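Local coordinates for protein RavA (Legionella pneumophila str. Paris, PDB 6WO6) that is of unknown detailed function but is an effector of Legionella pneumophila, probably delivered into the host cell during infection, at residues Q152-I157 / L162-V167; Q145-V150 / V173-E178. The protein carries 2 engineered substitutions. One frame throughout, in Å; residues are numbered along the deposited sequence.

Contact 1. Residues Q152-I157 / L162-V167; sequences QNINNI and LFAAKV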
# COMPACT_ATOMS: atom_id res chain seq x y z
N GLN A 152 8.30 14.62 -3.36
CA GLN A 152 8.72 15.82 -4.09
C GLN A 152 9.69 15.47 -5.21
O GLN A 152 9.52 15.93 -6.35
CB GLN A 152 9.35 16.84 -3.14
CG GLN A 152 9.73 18.14 -3.83
CD GLN A 152 10.64 19.02 -2.99
OE1 GLN A 152 11.76 19.34 -3.39
NE2 GLN A 152 10.15 19.43 -1.82
N ASN A 153 10.69 14.63 -4.92
CA ASN A 153 11.62 14.21 -5.95
C ASN A 153 10.88 13.60 -7.14
O ASN A 153 11.12 13.96 -8.29
CB ASN A 153 12.63 13.21 -5.38
CG ASN A 153 13.75 13.89 -4.61
OD1 ASN A 153 13.65 15.07 -4.25
ND2 ASN A 153 14.83 13.16 -4.35
N ILE A 154 9.91 12.72 -6.86
CA ILE A 154 9.16 12.08 -7.93
C ILE A 154 8.43 13.11 -8.77
O ILE A 154 8.31 12.96 -9.99
CB ILE A 154 8.19 11.03 -7.35
CG1 ILE A 154 8.93 10.02 -6.48
CG2 ILE A 154 7.46 10.31 -8.47
CD1 ILE A 154 9.86 9.14 -7.24
N ASN A 155 7.95 14.19 -8.15
CA ASN A 155 7.24 15.20 -8.91
C ASN A 155 8.17 16.04 -9.76
O ASN A 155 7.74 16.59 -10.78
CB ASN A 155 6.42 16.08 -7.97
CG ASN A 155 5.24 15.34 -7.36
OD1 ASN A 155 4.41 14.77 -8.07
ND2 ASN A 155 5.17 15.34 -6.03
N ASN A 156 9.45 16.14 -9.38
CA ASN A 156 10.39 16.94 -10.16
C ASN A 156 10.88 16.20 -11.39
O ASN A 156 11.12 16.82 -12.43
CB ASN A 156 11.57 17.37 -9.30
CG ASN A 156 11.18 18.34 -8.20
OD1 ASN A 156 10.19 19.06 -8.32
ND2 ASN A 156 11.96 18.37 -7.13
N ILE A 157 11.01 14.88 -11.30
CA ILE A 157 11.57 14.09 -12.39
C ILE A 157 10.48 13.57 -13.32
O ILE A 157 10.66 13.53 -14.54
CB ILE A 157 12.43 12.95 -11.82
CG1 ILE A 157 13.67 13.52 -11.13
CG2 ILE A 157 12.82 11.97 -12.92
CD1 ILE A 157 14.57 12.48 -10.51
N LEU A 162 1.40 9.45 -14.32
CA LEU A 162 0.59 8.49 -13.56
C LEU A 162 1.35 7.98 -12.35
O LEU A 162 0.76 7.75 -11.28
CB LEU A 162 0.19 7.33 -14.47
CG LEU A 162 -0.82 6.30 -13.95
CD1 LEU A 162 -2.16 6.96 -13.67
CD2 LEU A 162 -0.98 5.16 -14.95
N PHE A 163 2.67 7.82 -12.48
CA PHE A 163 3.48 7.27 -11.40
C PHE A 163 3.47 8.18 -10.18
O PHE A 163 3.29 7.71 -9.04
CB PHE A 163 4.91 7.04 -11.90
CG PHE A 163 5.86 6.59 -10.83
CD1 PHE A 163 5.55 5.51 -10.02
CD2 PHE A 163 7.06 7.25 -10.65
CE1 PHE A 163 6.42 5.10 -9.03
CE2 PHE A 163 7.95 6.84 -9.67
CZ PHE A 163 7.63 5.77 -8.86
N ALA A 164 3.68 9.48 -10.39
CA ALA A 164 3.70 10.42 -9.27
C ALA A 164 2.34 10.48 -8.57
O ALA A 164 2.26 10.55 -7.34
CB ALA A 164 4.12 11.80 -9.75
N ALA A 165 1.26 10.44 -9.36
CA ALA A 165 -0.08 10.43 -8.78
C ALA A 165 -0.30 9.18 -7.92
O ALA A 165 -0.83 9.27 -6.81
CB ALA A 165 -1.13 10.51 -9.88
N LYS A 166 0.12 8.01 -8.43
CA LYS A 166 -0.05 6.78 -7.66
C LYS A 166 0.78 6.81 -6.38
O LYS A 166 0.34 6.31 -5.34
CB LYS A 166 0.33 5.57 -8.52
CG LYS A 166 -0.59 5.34 -9.71
CD LYS A 166 -2.01 5.03 -9.29
CE LYS A 166 -2.92 4.91 -10.51
NZ LYS A 166 -4.35 4.84 -10.13
N VAL A 167 1.99 7.38 -6.44
CA VAL A 167 2.81 7.47 -5.23
C VAL A 167 2.15 8.37 -4.20
O VAL A 167 2.12 8.06 -3.01
CB VAL A 167 4.23 7.95 -5.59
CG1 VAL A 167 4.97 8.42 -4.34
CG2 VAL A 167 5.00 6.83 -6.26
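Ile154 meets both Phe163 and Ala164, and most of the contact rests on it. Its CB points toward helix 162-181. CG2 lies anti to the backbone N and does most of the touching. Ile154 CG2 comes within 3.7 Å of Phe163 CE2, approaching the ring obliquely. The same methyl, Ile154 CG2, lies 3.9 Å from Ala164 CB. Ile154 CD1, at the end of the other branch, also meets the ring, 3.9 Å from Phe163 CE2. The Ile154 and Phe163 side chains cross at about a right angle. Phe163 also touches Ile134 of helix 131-141, which brings a third helix to this apolar patch.

The two segments form an antiparallel helical hairpin. Four non-helical residues separate helix 147-157 from helix 162-181. The segment axes approach to 9.3 Å, with 165° between their N-to-C directions. The small Ala164 lies opposite Ile154, and their CA atoms are 5.9 Å apart. Ala164 N makes a weak hydrogen bond to Ser161 OG, just before the second helix begins.

Asn155 is the next residue to touch. Its CB points neither toward nor away from the partner helix, but its amide swings in. Asn155 OD1 comes to 3.4 Å from Ala164 CB. This is van der Waals contact of an amide oxygen with a methyl group, at the exposed margin of the pair.

Contact 2. Residues Q145-V150 / V173-E178; sequences QDRSRV and VRRDIE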
# COMPACT_ATOMS: atom_id res chain seq x y z
N GLN A 145 8.97 10.69 8.05
CA GLN A 145 9.67 11.97 7.94
C GLN A 145 10.06 12.27 6.50
O GLN A 145 9.86 13.39 6.01
CB GLN A 145 10.91 11.97 8.84
CG GLN A 145 10.67 11.51 10.27
CD GLN A 145 10.79 10.01 10.43
OE1 GLN A 145 9.81 9.33 10.73
NE2 GLN A 145 12.00 9.49 10.24
N ASP A 146 10.60 11.27 5.80
CA ASP A 146 11.02 11.43 4.42
C ASP A 146 9.86 11.34 3.43
O ASP A 146 10.07 11.56 2.24
CB ASP A 146 12.06 10.37 4.08
CG ASP A 146 13.20 10.33 5.08
OD1 ASP A 146 13.63 11.41 5.53
OD2 ASP A 146 13.65 9.21 5.42
N ARG A 147 8.64 11.06 3.92
CA ARG A 147 7.53 10.73 3.03
C ARG A 147 7.28 11.84 2.02
O ARG A 147 7.13 11.58 0.82
CB ARG A 147 6.28 10.46 3.87
CG ARG A 147 5.15 9.78 3.11
CD ARG A 147 4.09 9.27 4.08
NE ARG A 147 4.61 8.21 4.94
CZ ARG A 147 4.01 7.78 6.05
NH1 ARG A 147 2.88 8.34 6.44
NH2 ARG A 147 4.55 6.81 6.76
N SER A 148 7.23 13.09 2.48
CA SER A 148 6.97 14.20 1.57
C SER A 148 8.19 14.60 0.75
O SER A 148 8.03 15.26 -0.28
CB SER A 148 6.46 15.42 2.36
OG SER A 148 7.40 15.82 3.34
N ARG A 149 9.39 14.21 1.17
CA ARG A 149 10.57 14.53 0.37
C ARG A 149 10.69 13.59 -0.82
O ARG A 149 10.84 14.05 -1.96
CB ARG A 149 11.83 14.49 1.24
CG ARG A 149 13.11 14.79 0.48
CD ARG A 149 14.02 15.75 1.23
NE ARG A 149 13.78 17.14 0.84
CZ ARG A 149 14.29 17.71 -0.24
NH1 ARG A 149 14.03 18.98 -0.52
NH2 ARG A 149 15.08 17.01 -1.05
N VAL A 150 10.61 12.28 -0.56
CA VAL A 150 10.53 11.28 -1.63
C VAL A 150 9.55 11.76 -2.70
O VAL A 150 9.92 11.97 -3.86
CB VAL A 150 10.11 9.91 -1.07
CG1 VAL A 150 9.81 8.93 -2.20
CG2 VAL A 150 11.18 9.35 -0.15
N VAL A 173 -2.81 6.89 1.69
CA VAL A 173 -3.46 5.74 2.32
C VAL A 173 -2.64 5.26 3.52
O VAL A 173 -3.20 4.96 4.59
CB VAL A 173 -3.70 4.62 1.30
CG1 VAL A 173 -4.07 3.33 2.00
CG2 VAL A 173 -4.80 5.02 0.34
N ARG A 174 -1.32 5.20 3.38
CA ARG A 174 -0.48 4.78 4.50
C ARG A 174 -0.59 5.76 5.67
O ARG A 174 -0.74 5.35 6.83
CB ARG A 174 0.98 4.66 4.05
CG ARG A 174 1.95 4.28 5.16
CD ARG A 174 2.01 2.78 5.36
NE ARG A 174 2.64 2.43 6.63
CZ ARG A 174 3.95 2.35 6.83
NH1 ARG A 174 4.43 2.02 8.02
NH2 ARG A 174 4.79 2.60 5.83
N ARG A 175 -0.53 7.06 5.37
CA ARG A 175 -0.63 8.07 6.42
C ARG A 175 -1.95 7.98 7.17
O ARG A 175 -1.98 8.09 8.40
CB ARG A 175 -0.46 9.47 5.81
CG ARG A 175 -0.68 10.61 6.78
CD ARG A 175 -0.85 11.93 6.03
NE ARG A 175 -1.96 11.88 5.09
CZ ARG A 175 -2.41 12.93 4.40
NH1 ARG A 175 -3.43 12.79 3.57
NH2 ARG A 175 -1.85 14.12 4.56
N ASP A 176 -3.05 7.76 6.45
CA ASP A 176 -4.35 7.71 7.11
C ASP A 176 -4.56 6.41 7.86
O ASP A 176 -5.26 6.39 8.89
CB ASP A 176 -5.47 7.94 6.10
CG ASP A 176 -5.65 9.41 5.76
OD1 ASP A 176 -4.86 10.24 6.27
OD2 ASP A 176 -6.57 9.73 4.99
N ILE A 177 -3.92 5.34 7.43
CA ILE A 177 -4.07 4.05 8.15
C ILE A 177 -3.32 4.14 9.46
O ILE A 177 -3.69 3.44 10.38
CB ILE A 177 -3.53 2.89 7.31
CG1 ILE A 177 -4.45 2.58 6.13
CG2 ILE A 177 -3.34 1.68 8.18
CD1 ILE A 177 -4.08 1.33 5.42
N GLU A 178 -2.29 4.97 9.53
CA GLU A 178 -1.46 5.06 10.74
C GLU A 178 -2.01 6.11 11.69
O GLU A 178 -2.06 5.85 12.89
CB GLU A 178 -0.09 5.61 10.36
CG GLU A 178 0.92 4.56 9.98
CD GLU A 178 2.28 5.15 9.68
OE1 GLU A 178 2.37 6.38 9.49
OE2 GLU A 178 3.26 4.38 9.65
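Arg147 extends toward Arg174, Arg175 and Glu178, its CG anti to the backbone N (chi1 -166°). The chain stays straight through chi2 and then bends at chi3 (-65°), which sets the guanidinium beside helix 162-181. In Arg174 chi1 also puts CG anti to the backbone N. This places Arg174 CG over one face of the Arg147 guanidinium, toward its rim and 4.0 Å from Arg147 NH2. A bend at chi2 (85°) then turns the rest of the Arg174 chain. The two arginine side chains cross at about a right angle.

Arg147 NH1 lies close to the backbone of the partner helix, 3.5 Å from Arg175 CA. Arg147 NH2 forms a salt bridge with Glu178 OE1 at 3.5 Å. The oxygen sits at the edge of the guanidinium, near its plane. One helical turn separates Arg174 from Glu178, and their side chains form a second salt bridge, Arg174 NH1 to Glu178 OE2 at 3.1 Å. Here the oxygen lies well out of the guanidinium plane, so only the charges attract. Arg147, Arg174 and Glu178 thus make a salt-bridge network between the start of helix 147-157 and the later part of helix 162-181.

The strongest polar partner of Arg174 lies elsewhere: NH2 is hydrogen-bonded to Ala139 O of helix 131-141. Arg147 also touches Phe171, one turn before Arg175 on helix 162-181.

The carboxylate of Glu178 is shared by two arginines, one oxygen to each. Its negative charge probably makes their closeness tolerable, with Arg147 NH2 4.3 Å from Arg174 NH2. The link combines a salt bridge with packing of the Arg147 guanidinium on the partner helix, and its charge part probably depends on Glu178.

How the contacts relate
Contacts 1 and 2 join the same two helices, 147-157 and 162-181, at different levels of one hairpin. Contact 1 lies near the turn and contact 2 toward the open end. Along the chain contact 1 is nested inside the loop that contact 2 closes. Their centres are about 14 Å apart. The segments adjoin in sequence, since 145-150 and 152-157 are separated by a single residue, but they do not otherwise touch. Contact 1 is partly buried and mostly apolar, whereas contact 2 is a charged surface contact. Helix 131-141 neighbours both, through Phe163 in contact 1 and Arg174 in contact 2.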